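PDB 5X9J: isomerase prhC from Penicillium brasilianum, which acts as an isomerase in the biosynthesis of paraherquonin, a fungal meroterpenoid with a highly congested hexacyclic skeleton. Local coordinates for residues B[31-36]-B[139-144]; B[44-49]-B[75-80]; B[97-102]-B[110-115]. All blocks are in the same frame, centred on the assembly; numbering follows the deposited sequence.

How the contacts relate
Contact 1 and contact 3 are neighbours, their centres about 12 Å apart, because helix 26-43 touches both: Leu-33 turns to the start of strand 141-148, while Ala-34 CB packs on Phe-111 CE2 at 3.6 Å and Ile-31 CG1 on Met-100 SD at 3.9 Å. Contact 2 stands apart, with centres about 15 Å from contact 1 and 22 Å from contact 3; its nearest atoms stay about 6 Å and 9 Å away, respectively. It pairs the short helix that follows helix 26-43 with helix 73-86, across the centre of the chain from contact 3. Contact 3 alone of the three meets the second subunit.

Contact 1. Residues B[31-36]-B[139-144]; sequences IALAHK and ALVDGI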
ATOM      1  N   ILE B  31      -2.018  18.698  -0.716  1.00 28.60           N
ATOM      2  CA  ILE B  31      -1.909  18.171  -2.072  1.00 31.06           C
ATOM      3  C   ILE B  31      -0.648  18.697  -2.741  1.00 29.38           C
ATOM      4  O   ILE B  31       0.099  17.939  -3.369  1.00 28.92           O
ATOM      5  CB  ILE B  31      -3.178  18.510  -2.879  1.00 32.92           C
ATOM      6  CG1 ILE B  31      -4.374  17.745  -2.313  1.00 29.05           C
ATOM      7  CG2 ILE B  31      -3.002  18.180  -4.379  1.00 28.46           C
ATOM      8  CD1 ILE B  31      -5.721  18.270  -2.805  1.00 32.63           C
ATOM      9  N   ALA B  32      -0.368  19.995  -2.582  1.00 30.64           N
ATOM     10  CA  ALA B  32       0.851  20.566  -3.153  1.00 30.09           C
ATOM     11  C   ALA B  32       2.092  19.914  -2.560  1.00 30.43           C
ATOM     12  O   ALA B  32       3.081  19.679  -3.265  1.00 29.74           O
ATOM     13  CB  ALA B  32       0.887  22.081  -2.918  1.00 29.69           C
ATOM     14  N   LEU B  33       2.065  19.627  -1.256  1.00 28.31           N
ATOM     15  CA  LEU B  33       3.210  18.974  -0.629  1.00 30.14           C
ATOM     16  C   LEU B  33       3.453  17.590  -1.230  1.00 26.19           C
ATOM     17  O   LEU B  33       4.598  17.207  -1.475  1.00 27.88           O
ATOM     18  CB  LEU B  33       2.994  18.884   0.884  1.00 29.98           C
ATOM     19  CG  LEU B  33       4.168  18.279   1.660  1.00 31.32           C
ATOM     20  CD1 LEU B  33       5.383  19.175   1.560  1.00 33.56           C
ATOM     21  CD2 LEU B  33       3.792  18.040   3.121  1.00 32.49           C
ATOM     22  N   ALA B  34       2.382  16.843  -1.504  1.00 26.72           N
ATOM     23  CA  ALA B  34       2.526  15.510  -2.085  1.00 26.69           C
ATOM     24  C   ALA B  34       3.134  15.578  -3.484  1.00 26.10           C
ATOM     25  O   ALA B  34       4.052  14.813  -3.820  1.00 24.06           O
ATOM     26  CB  ALA B  34       1.159  14.812  -2.116  1.00 22.22           C
ATOM     27  N   HIS B  35       2.630  16.486  -4.322  1.00 28.85           N
ATOM     28  CA  HIS B  35       3.219  16.651  -5.655  1.00 27.90           C
ATOM     29  C   HIS B  35       4.673  17.094  -5.566  1.00 27.13           C
ATOM     30  O   HIS B  35       5.526  16.612  -6.322  1.00 28.11           O
ATOM     31  CB  HIS B  35       2.406  17.656  -6.464  1.00 28.65           C
ATOM     32  CG  HIS B  35       1.090  17.123  -6.931  1.00 29.30           C
ATOM     33  ND1 HIS B  35       0.988  16.117  -7.870  1.00 29.51           N
ATOM     34  CD2 HIS B  35      -0.178  17.461  -6.598  1.00 27.26           C
ATOM     35  CE1 HIS B  35      -0.290  15.860  -8.096  1.00 29.87           C
ATOM     36  NE2 HIS B  35      -1.016  16.658  -7.332  1.00 28.06           N
ATOM     37  N   LYS B  36       4.975  17.998  -4.632  1.00 28.46           N
ATOM     38  CA  LYS B  36       6.344  18.473  -4.463  1.00 26.81           C
ATOM     39  C   LYS B  36       7.266  17.342  -4.031  1.00 28.45           C
ATOM     40  O   LYS B  36       8.375  17.187  -4.560  1.00 26.86           O
ATOM     41  CB  LYS B  36       6.370  19.612  -3.441  1.00 29.82           C
ATOM     42  CG  LYS B  36       7.763  20.155  -3.150  1.00 30.62           C
ATOM     43  CD  LYS B  36       7.669  21.393  -2.263  1.00 33.29           C
ATOM     44  CE  LYS B  36       9.033  22.066  -2.095  1.00 37.19           C
ATOM     45  NZ  LYS B  36       8.946  23.161  -1.088  1.00 39.84           N
ATOM     46  N   ALA B 139       4.594  22.687   5.403  1.00 38.45           N
ATOM     47  CA  ALA B 139       5.743  23.005   4.570  1.00 40.20           C
ATOM     48  C   ALA B 139       6.777  21.896   4.534  1.00 38.61           C
ATOM     49  O   ALA B 139       7.554  21.829   3.576  1.00 36.11           O
ATOM     50  CB  ALA B 139       6.411  24.299   5.043  1.00 42.89           C
ATOM     51  N   LEU B 140       6.802  21.018   5.535  1.00 35.18           N
ATOM     52  CA  LEU B 140       7.811  19.976   5.604  1.00 34.49           C
ATOM     53  C   LEU B 140       7.157  18.619   5.833  1.00 32.96           C
ATOM     54  O   LEU B 140       6.021  18.516   6.300  1.00 32.23           O
ATOM     55  CB  LEU B 140       8.826  20.256   6.716  1.00 35.40           C
ATOM     56  CG  LEU B 140       9.681  21.514   6.544  1.00 38.03           C
ATOM     57  CD1 LEU B 140      10.342  21.877   7.860  1.00 40.96           C
ATOM     58  CD2 LEU B 140      10.736  21.287   5.484  1.00 37.15           C
ATOM     59  N   VAL B 141       7.904  17.571   5.519  1.00 30.97           N
ATOM     60  CA  VAL B 141       7.460  16.203   5.738  1.00 34.57           C
ATOM     61  C   VAL B 141       8.134  15.691   7.003  1.00 34.34           C
ATOM     62  O   VAL B 141       9.364  15.756   7.129  1.00 32.02           O
ATOM     63  CB  VAL B 141       7.782  15.313   4.524  1.00 32.81           C
ATOM     64  CG1 VAL B 141       7.460  13.873   4.837  1.00 29.12           C
ATOM     65  CG2 VAL B 141       6.995  15.798   3.277  1.00 29.10           C
ATOM     66  N   ASP B 142       7.332  15.199   7.949  1.00 32.95           N
ATOM     67  CA  ASP B 142       7.845  14.691   9.219  1.00 35.05           C
ATOM     68  C   ASP B 142       7.755  13.175   9.331  1.00 36.31           C
ATOM     69  O   ASP B 142       8.391  12.593  10.221  1.00 39.65           O
ATOM     70  CB  ASP B 142       7.089  15.349  10.392  1.00 36.61           C
ATOM     71  CG  ASP B 142       7.687  15.009  11.768  1.00 42.28           C
ATOM     72  OD1 ASP B 142       8.928  15.045  11.945  1.00 38.49           O
ATOM     73  OD2 ASP B 142       6.893  14.692  12.682  1.00 50.26           O
ATOM     74  N   GLY B 143       6.995  12.523   8.454  1.00 33.18           N
ATOM     75  CA  GLY B 143       6.903  11.078   8.426  1.00 29.40           C
ATOM     76  C   GLY B 143       6.487  10.580   7.053  1.00 26.63           C
ATOM     77  O   GLY B 143       5.685  11.221   6.372  1.00 26.73           O
ATOM     78  N   ILE B 144       7.044   9.446   6.632  1.00 26.48           N
ATOM     79  CA  ILE B 144       6.768   8.853   5.327  1.00 28.32           C
ATOM     80  C   ILE B 144       6.518   7.367   5.534  1.00 26.15           C
ATOM     81  O   ILE B 144       7.342   6.676   6.141  1.00 26.31           O
ATOM     82  CB  ILE B 144       7.939   9.051   4.342  1.00 26.53           C
ATOM     83  CG1 ILE B 144       8.266  10.534   4.180  1.00 27.71           C
ATOM     84  CG2 ILE B 144       7.629   8.405   2.980  1.00 25.45           C
ATOM     85  CD1 ILE B 144       9.692  10.798   3.690  1.00 33.03           C
TER
HETATM   86  O   HOH W   1       6.931  22.703   0.873  1.00 40.80           O
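Leu-33 reaches from helix 26-43 to Val-141 at the start of strand 141-148, and a single methyl of the valine, CG2, makes the side-chain part of the contact. Val-141 CG2 lies 3.9 Å from Leu-33 CD2 and 4.1 Å from Leu-33 CD1, so it sits against the fork of the leucine instead of meeting one branch end-on. The same two leucine methyls also rest on backbone: Leu-33 CD1 is 4.0 Å from Ala-139 O, and CD2 is 3.9 Å from Leu-140 O. With CG of Leu-33 anti to the backbone N (chi1 -177°), the fork stands well out from the helix towards the strand. The two side chains cross obliquely, and the apolar patch they share is small.

At the more exposed margin a water takes over. It accepts from Lys-36 NZ at 2.8 Å and donates to Ala-139 O at 2.9 Å, linking the lysine to the loop without a direct bond. All four torsions of Lys-36 are extended, which carries NZ far enough from the helix to meet that water.

Further out, Leu-52 and Ala-134 also pack on Leu-33, and Leu-132 on Val-141. The loop is pinned by Thr-135 OG1 on Leu-140 N and by Asp-137 OD1 on Ala-139 N, while backbone bonds from Val-141 to Leu-52 and Thr-54 fix the beginning of the strand. Just beyond, Asp-142 and Gly-143 both face Gln-133, forming a classic beta bulge in the antiparallel pairing of strands 124-134 and 141-148. The whole is helix-on-sheet packing, with the long N-terminal helix laid against a curved mixed sheet, consistent with a SnoaL-like alpha+beta fold.

Contact 2. Residues B[44-49]-B[75-80]; sequences GDMEAV and ETREYF
Met-46, in the first turn of helix 46-51, and Arg-77 of helix 73-86 mark the closest backbone approach, their CA atoms 7.1 Å apart, with no hydrogen bond joining the two segments. The methionine carries most of the contact. Bends at chi2 (48°) and chi3 (51°) fold its chain round so that sulfur and methyl both lie beside Phe-80: SD is 3.6 Å from Phe-80 CD1, and CE is 3.6 Å from Phe-80 CB. The sulfur comes in at the rim of the ring, 76° off its normal, so this is an edge-on Met-aromatic contact. One face of the same ring is covered by the methyl of Thr-76, whose CG2 stands over its centre, while Val-49 CG1 approaches obliquely at 4.0 Å from Phe-80 CE1.

One turn earlier on helix 73-86, Met-46 CG packs on Arg-77 CG at 3.9 Å, aliphatic stem against aliphatic stem. The guanidinium finds its partner within its own helix, where NH2 bonds Gln-74 OE1; Glu-47 OE1 and Arg-77 NH1 stay 4.7 Å apart, so any attraction between them is at most long-range.

The start of the short helix is set by Asp-45 as N-cap. Its OD1 accepts from Ala-48 N at 3.1 Å, from above the carboxylate plane, and only weakly from Glu-47 N. Gly-44, with positive phi, follows helix 26-43, and its carbonyl receives Lys-84 NZ. Ile-40 of that helix backs Val-49. This is helix-to-helix packing of the short helix 46-51, which a tight turn joins to helix 26-43, on the more distant helix 73-86, with a Met-aromatic contact at its centre.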
ATOM      1  N   GLY B  44      15.872  13.876  -8.703  1.00 43.87           N
ATOM      2  CA  GLY B  44      17.121  13.286  -8.265  1.00 41.15           C
ATOM      3  C   GLY B  44      17.985  14.162  -7.382  1.00 46.76           C
ATOM      4  O   GLY B  44      19.132  13.787  -7.101  1.00 47.81           O
ATOM      5  N   ASP B  45      17.478  15.305  -6.919  1.00 43.85           N
ATOM      6  CA  ASP B  45      18.275  16.264  -6.153  1.00 44.27           C
ATOM      7  C   ASP B  45      18.249  15.876  -4.679  1.00 45.40           C
ATOM      8  O   ASP B  45      17.251  16.106  -3.984  1.00 44.68           O
ATOM      9  CB  ASP B  45      17.749  17.681  -6.358  1.00 46.34           C
ATOM     10  CG  ASP B  45      18.631  18.747  -5.707  1.00 48.29           C
ATOM     11  OD1 ASP B  45      19.327  18.456  -4.709  1.00 50.30           O
ATOM     12  OD2 ASP B  45      18.617  19.896  -6.195  1.00 48.16           O
ATOM     13  N   MET B  46      19.365  15.328  -4.195  1.00 49.31           N
ATOM     14  CA  MET B  46      19.430  14.821  -2.827  1.00 47.24           C
ATOM     15  C   MET B  46      19.276  15.938  -1.804  1.00 47.65           C
ATOM     16  O   MET B  46      18.659  15.745  -0.748  1.00 42.55           O
ATOM     17  CB  MET B  46      20.753  14.082  -2.619  1.00 48.52           C
ATOM     18  CG  MET B  46      20.695  12.956  -1.611  1.00 58.43           C
ATOM     19  SD  MET B  46      19.280  11.855  -1.880  1.00 70.94           S
ATOM     20  CE  MET B  46      19.421  11.458  -3.634  1.00 57.07           C
ATOM     21  N   GLU B  47      19.835  17.113  -2.091  1.00 47.35           N
ATOM     22  CA  GLU B  47      19.743  18.201  -1.127  1.00 45.91           C
ATOM     23  C   GLU B  47      18.310  18.693  -1.006  1.00 40.02           C
ATOM     24  O   GLU B  47      17.849  19.001   0.097  1.00 41.23           O
ATOM     25  CB  GLU B  47      20.679  19.345  -1.524  1.00 55.04           C
ATOM     26  CG  GLU B  47      22.083  18.898  -1.960  1.00 58.43           C
ATOM     27  CD  GLU B  47      22.842  18.125  -0.885  1.00 64.49           C
ATOM     28  OE1 GLU B  47      22.564  18.327   0.320  1.00 66.04           O
ATOM     29  OE2 GLU B  47      23.725  17.313  -1.250  1.00 69.93           O
ATOM     30  N   ALA B  48      17.585  18.763  -2.125  1.00 40.32           N
ATOM     31  CA  ALA B  48      16.174  19.128  -2.061  1.00 38.57           C
ATOM     32  C   ALA B  48      15.356  18.070  -1.321  1.00 36.60           C
ATOM     33  O   ALA B  48      14.406  18.409  -0.600  1.00 34.41           O
ATOM     34  CB  ALA B  48      15.626  19.348  -3.472  1.00 37.14           C
ATOM     35  N   VAL B  49      15.696  16.787  -1.492  1.00 36.83           N
ATOM     36  CA  VAL B  49      15.016  15.721  -0.747  1.00 39.77           C
ATOM     37  C   VAL B  49      15.097  16.001   0.745  1.00 38.54           C
ATOM     38  O   VAL B  49      14.080  16.096   1.438  1.00 36.47           O
ATOM     39  CB  VAL B  49      15.620  14.344  -1.081  1.00 42.29           C
ATOM     40  CG1 VAL B  49      15.148  13.296  -0.071  1.00 44.33           C
ATOM     41  CG2 VAL B  49      15.254  13.912  -2.484  1.00 40.31           C
ATOM     42  N   GLU B  75      20.232   7.804   6.758  1.00 38.38           N
ATOM     43  CA  GLU B  75      20.087   6.486   6.150  1.00 39.72           C
ATOM     44  C   GLU B  75      19.363   6.570   4.811  1.00 39.42           C
ATOM     45  O   GLU B  75      19.720   5.866   3.861  1.00 36.90           O
ATOM     46  CB  GLU B  75      19.361   5.551   7.111  1.00 38.11           C
ATOM     47  CG  GLU B  75      20.145   5.308   8.396  1.00 41.35           C
ATOM     48  CD  GLU B  75      19.320   4.611   9.455  1.00 44.64           C
ATOM     49  OE1 GLU B  75      19.782   3.565   9.959  1.00 47.81           O
ATOM     50  OE2 GLU B  75      18.208   5.106   9.778  1.00 40.35           O
ATOM     51  N   THR B  76      18.356   7.440   4.717  1.00 36.71           N
ATOM     52  CA  THR B  76      17.675   7.667   3.445  1.00 41.21           C
ATOM     53  C   THR B  76      18.648   8.134   2.364  1.00 40.25           C
ATOM     54  O   THR B  76      18.589   7.666   1.219  1.00 38.02           O
ATOM     55  CB  THR B  76      16.552   8.691   3.632  1.00 36.03           C
ATOM     56  OG1 THR B  76      15.499   8.093   4.397  1.00 41.69           O
ATOM     57  CG2 THR B  76      16.003   9.140   2.283  1.00 42.50           C
ATOM     58  N   ARG B  77      19.548   9.057   2.702  1.00 39.45           N
ATOM     59  CA  ARG B  77      20.522   9.516   1.719  1.00 42.05           C
ATOM     60  C   ARG B  77      21.401   8.367   1.248  1.00 41.19           C
ATOM     61  O   ARG B  77      21.626   8.198   0.044  1.00 43.03           O
ATOM     62  CB  ARG B  77      21.378  10.643   2.296  1.00 48.80           C
ATOM     63  CG  ARG B  77      22.474  11.129   1.334  1.00 53.45           C
ATOM     64  CD  ARG B  77      23.056  12.464   1.781  1.00 58.33           C
ATOM     65  NE  ARG B  77      23.157  12.527   3.236  1.00 65.81           N
ATOM     66  CZ  ARG B  77      23.242  13.654   3.935  1.00 70.99           C
ATOM     67  NH1 ARG B  77      23.242  14.826   3.306  1.00 65.78           N
ATOM     68  NH2 ARG B  77      23.317  13.610   5.264  1.00 65.52           N
ATOM     69  N   GLU B  78      21.906   7.561   2.188  1.00 39.41           N
ATOM     70  CA  GLU B  78      22.726   6.416   1.803  1.00 42.83           C
ATOM     71  C   GLU B  78      21.941   5.448   0.931  1.00 39.60           C
ATOM     72  O   GLU B  78      22.465   4.932  -0.063  1.00 37.59           O
ATOM     73  CB  GLU B  78      23.265   5.703   3.044  1.00 42.35           C
ATOM     74  CG  GLU B  78      24.309   6.493   3.831  1.00 50.24           C
ATOM     75  CD  GLU B  78      24.818   5.739   5.061  1.00 59.77           C
ATOM     76  OE1 GLU B  78      24.481   6.134   6.203  1.00 58.62           O
ATOM     77  OE2 GLU B  78      25.555   4.742   4.883  1.00 66.69           O
ATOM     78  N   TYR B  79      20.674   5.197   1.276  1.00 39.10           N
ATOM     79  CA  TYR B  79      19.873   4.289   0.464  1.00 39.84           C
ATOM     80  C   TYR B  79      19.683   4.831  -0.947  1.00 40.54           C
ATOM     81  O   TYR B  79      19.788   4.082  -1.928  1.00 36.73           O
ATOM     82  CB  TYR B  79      18.520   4.026   1.123  1.00 41.29           C
ATOM     83  CG  TYR B  79      17.601   3.204   0.249  1.00 46.78           C
ATOM     84  CD1 TYR B  79      17.779   1.835   0.120  1.00 45.27           C
ATOM     85  CD2 TYR B  79      16.574   3.803  -0.474  1.00 50.81           C
ATOM     86  CE1 TYR B  79      16.948   1.076  -0.687  1.00 49.66           C
ATOM     87  CE2 TYR B  79      15.736   3.054  -1.285  1.00 56.14           C
ATOM     88  CZ  TYR B  79      15.929   1.689  -1.387  1.00 57.71           C
ATOM     89  OH  TYR B  79      15.103   0.937  -2.194  1.00 64.04           O
ATOM     90  N   PHE B  80      19.407   6.133  -1.071  1.00 39.71           N
ATOM     91  CA  PHE B  80      19.225   6.717  -2.397  1.00 40.03           C
ATOM     92  C   PHE B  80      20.509   6.659  -3.222  1.00 42.76           C
ATOM     93  O   PHE B  80      20.454   6.493  -4.447  1.00 39.02           O
ATOM     94  CB  PHE B  80      18.723   8.156  -2.279  1.00 41.42           C
ATOM     95  CG  PHE B  80      17.256   8.264  -1.928  1.00 48.62           C
ATOM     96  CD1 PHE B  80      16.598   9.481  -1.996  1.00 54.46           C
ATOM     97  CD2 PHE B  80      16.534   7.148  -1.529  1.00 53.09           C
ATOM     98  CE1 PHE B  80      15.242   9.587  -1.669  1.00 57.19           C
ATOM     99  CE2 PHE B  80      15.176   7.245  -1.202  1.00 55.71           C
ATOM    100  CZ  PHE B  80      14.534   8.466  -1.272  1.00 52.57           C
TER

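Contact 3. Residues B[97-102]-B[110-115]; sequences EGTMVV and AFRAAC
Two nearly straight backbone hydrogen bonds tie Val-101 to Ala-110. Val-101 N donates to Ala-110 O at 2.8 Å with an N-H...O angle of 174°, and Ala-110 N returns an equal 2.8 Å bond to Val-101 O, making an antiparallel hydrogen-bonded pair. Ala-110 O also receives a CA-H...O contact from Met-100, a weaker second interaction beside the bond from Val-101 N.

Beside this pair Thr-99 OG1 lies against the aliphatic part of Arg-112, 3.4 Å from its CD, and the polar ends of both are held by Asp-96: its carbonyl bonds the threonine hydroxyl, and its OD2 forms a salt bridge with Arg-112 NH1. Thr-99 and Arg-112 are thus arranged round one aspartate.

Packing divides between the two faces of the sheet. On one, Val-101 CB and Ala-110 CB stand 4.1 Å apart. On the other, Met-100 and Phe-111 run side by side in the same direction; a bend at chi3 (-74°) brings the methionine CE to 3.9 Å from Phe-111 CB, while the ring turns from Met-100 toward helix 26-43.

The Val-101 and Ala-110 face belongs to the homodimer interface: each packs on its own counterpart in the second subunit, and Val-102 N bonds Asp-103 OD2 of that subunit. Phe-111 packs on Ala-34 and Cys-38 of helix 26-43 and on Ile-94 of strand 90-94. Strands 101-103 and 108-119 form a beta hairpin; strand 124-134 pairs with 108-119 too, and strand 90-94 pairs with it further along, where Ala-114 bonds Trp-93.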
ATOM      1  N   GLU B  97      -5.378  10.377  -9.113  1.00 32.30           N
ATOM      2  CA  GLU B  97      -5.432  11.423  -8.102  1.00 34.24           C
ATOM      3  C   GLU B  97      -6.768  11.488  -7.389  1.00 36.10           C
ATOM      4  O   GLU B  97      -6.823  11.986  -6.258  1.00 34.67           O
ATOM      5  CB  GLU B  97      -5.140  12.787  -8.731  1.00 34.34           C
ATOM      6  CG  GLU B  97      -3.673  13.069  -8.887  1.00 40.55           C
ATOM      7  CD  GLU B  97      -3.400  14.385  -9.603  1.00 46.85           C
ATOM      8  OE1 GLU B  97      -3.951  15.432  -9.183  1.00 48.97           O
ATOM      9  OE2 GLU B  97      -2.632  14.355 -10.590  1.00 51.22           O
ATOM     10  N   GLY B  98      -7.844  11.019  -8.023  1.00 31.74           N
ATOM     11  CA  GLY B  98      -9.138  11.003  -7.364  1.00 33.68           C
ATOM     12  C   GLY B  98      -9.211  10.089  -6.150  1.00 33.73           C
ATOM     13  O   GLY B  98     -10.149  10.207  -5.355  1.00 34.71           O
ATOM     14  N   THR B  99      -8.259   9.169  -5.987  1.00 34.09           N
ATOM     15  CA  THR B  99      -8.322   8.271  -4.837  1.00 35.36           C
ATOM     16  C   THR B  99      -7.506   8.772  -3.659  1.00 35.40           C
ATOM     17  O   THR B  99      -7.491   8.120  -2.605  1.00 37.84           O
ATOM     18  CB  THR B  99      -7.878   6.862  -5.217  1.00 33.99           C
ATOM     19  OG1 THR B  99      -6.480   6.860  -5.511  1.00 46.64           O
ATOM     20  CG2 THR B  99      -8.642   6.417  -6.422  1.00 31.19           C
ATOM     21  N   MET B 100      -6.869   9.924  -3.816  1.00 29.60           N
ATOM     22  CA  MET B 100      -6.081  10.555  -2.769  1.00 33.47           C
ATOM     23  C   MET B 100      -6.918  10.784  -1.514  1.00 30.14           C
ATOM     24  O   MET B 100      -8.105  11.086  -1.596  1.00 30.48           O
ATOM     25  CB  MET B 100      -5.568  11.878  -3.319  1.00 32.51           C
ATOM     26  CG  MET B 100      -4.575  12.614  -2.527  1.00 40.44           C
ATOM     27  SD  MET B 100      -4.088  14.024  -3.561  1.00 49.60           S
ATOM     28  CE  MET B 100      -3.061  13.247  -4.777  1.00 35.35           C
ATOM     29  N   VAL B 101      -6.295  10.642  -0.347  1.00 28.04           N
ATOM     30  CA  VAL B 101      -6.979  10.815   0.934  1.00 29.09           C
ATOM     31  C   VAL B 101      -6.275  11.938   1.679  1.00 27.39           C
ATOM     32  O   VAL B 101      -5.087  11.820   1.993  1.00 27.68           O
ATOM     33  CB  VAL B 101      -6.967   9.516   1.760  1.00 29.08           C
ATOM     34  CG1 VAL B 101      -7.805   9.675   3.045  1.00 27.22           C
ATOM     35  CG2 VAL B 101      -7.478   8.341   0.904  1.00 25.97           C
ATOM     36  N   VAL B 102      -6.993  13.023   1.960  1.00 26.80           N
ATOM     37  CA  VAL B 102      -6.388  14.209   2.572  1.00 30.47           C
ATOM     38  C   VAL B 102      -7.005  14.448   3.949  1.00 30.75           C
ATOM     39  O   VAL B 102      -8.216  14.677   4.063  1.00 31.46           O
ATOM     40  CB  VAL B 102      -6.548  15.454   1.684  1.00 31.96           C
ATOM     41  CG1 VAL B 102      -5.662  16.566   2.200  1.00 31.92           C
ATOM     42  CG2 VAL B 102      -6.203  15.129   0.230  1.00 31.24           C
ATOM     43  N   ALA B 110      -2.572  10.618   1.958  1.00 23.09           N
ATOM     44  CA  ALA B 110      -2.240   9.334   1.364  1.00 23.68           C
ATOM     45  C   ALA B 110      -2.511   9.433  -0.128  1.00 26.51           C
ATOM     46  O   ALA B 110      -3.565   9.924  -0.532  1.00 24.86           O
ATOM     47  CB  ALA B 110      -3.058   8.196   1.980  1.00 24.66           C
ATOM     48  N   PHE B 111      -1.560   8.981  -0.943  1.00 23.44           N
ATOM     49  CA  PHE B 111      -1.755   9.062  -2.380  1.00 24.50           C
ATOM     50  C   PHE B 111      -1.105   7.872  -3.062  1.00 23.40           C
ATOM     51  O   PHE B 111      -0.146   7.291  -2.559  1.00 22.79           O
ATOM     52  CB  PHE B 111      -1.198  10.373  -2.955  1.00 22.10           C
ATOM     53  CG  PHE B 111       0.264  10.604  -2.660  1.00 23.95           C
ATOM     54  CD1 PHE B 111       1.241  10.205  -3.562  1.00 23.13           C
ATOM     55  CD2 PHE B 111       0.654  11.246  -1.493  1.00 23.54           C
ATOM     56  CE1 PHE B 111       2.586  10.449  -3.304  1.00 24.31           C
ATOM     57  CE2 PHE B 111       1.980  11.476  -1.220  1.00 23.22           C
ATOM     58  CZ  PHE B 111       2.957  11.090  -2.140  1.00 25.81           C
ATOM     59  N   ARG B 112      -1.649   7.519  -4.216  1.00 26.49           N
ATOM     60  CA  ARG B 112      -1.067   6.498  -5.066  1.00 26.03           C
ATOM     61  C   ARG B 112      -0.012   7.121  -5.965  1.00 26.75           C
ATOM     62  O   ARG B 112      -0.176   8.245  -6.448  1.00 25.53           O
ATOM     63  CB  ARG B 112      -2.150   5.835  -5.912  1.00 24.19           C
ATOM     64  CG  ARG B 112      -3.184   5.055  -5.118  1.00 27.32           C
ATOM     65  CD  ARG B 112      -4.193   4.439  -6.081  1.00 29.72           C
ATOM     66  NE  ARG B 112      -3.617   3.308  -6.806  1.00 29.19           N
ATOM     67  CZ  ARG B 112      -4.256   2.627  -7.751  1.00 31.46           C
ATOM     68  NH1 ARG B 112      -5.489   2.979  -8.107  1.00 28.63           N
ATOM     69  NH2 ARG B 112      -3.662   1.597  -8.338  1.00 30.94           N
ATOM     70  N   ALA B 113       1.081   6.391  -6.176  1.00 25.34           N
ATOM     71  CA  ALA B 113       2.171   6.879  -7.001  1.00 26.65           C
ATOM     72  C   ALA B 113       2.706   5.730  -7.840  1.00 29.52           C
ATOM     73  O   ALA B 113       2.486   4.551  -7.539  1.00 29.63           O
ATOM     74  CB  ALA B 113       3.291   7.491  -6.151  1.00 24.52           C
ATOM     75  N   ALA B 114       3.388   6.085  -8.919  1.00 26.86           N
ATOM     76  CA  ALA B 114       4.097   5.125  -9.745  1.00 26.65           C
ATOM     77  C   ALA B 114       5.534   5.596  -9.887  1.00 30.93           C
ATOM     78  O   ALA B 114       5.838   6.778  -9.723  1.00 31.05           O
ATOM     79  CB  ALA B 114       3.441   4.962 -11.126  1.00 27.66           C
ATOM     80  N   CYS B 115       6.425   4.654 -10.168  1.00 26.88           N
ATOM     81  CA  CYS B 115       7.820   4.983 -10.394  1.00 29.91           C
ATOM     82  C   CYS B 115       8.364   4.084 -11.489  1.00 31.78           C
ATOM     83  O   CYS B 115       7.805   3.024 -11.794  1.00 30.23           O
ATOM     84  CB  CYS B 115       8.670   4.844  -9.131  1.00 26.83           C
ATOM     85  SG  CYS B 115       8.702   3.170  -8.482  1.00 36.06           S
TER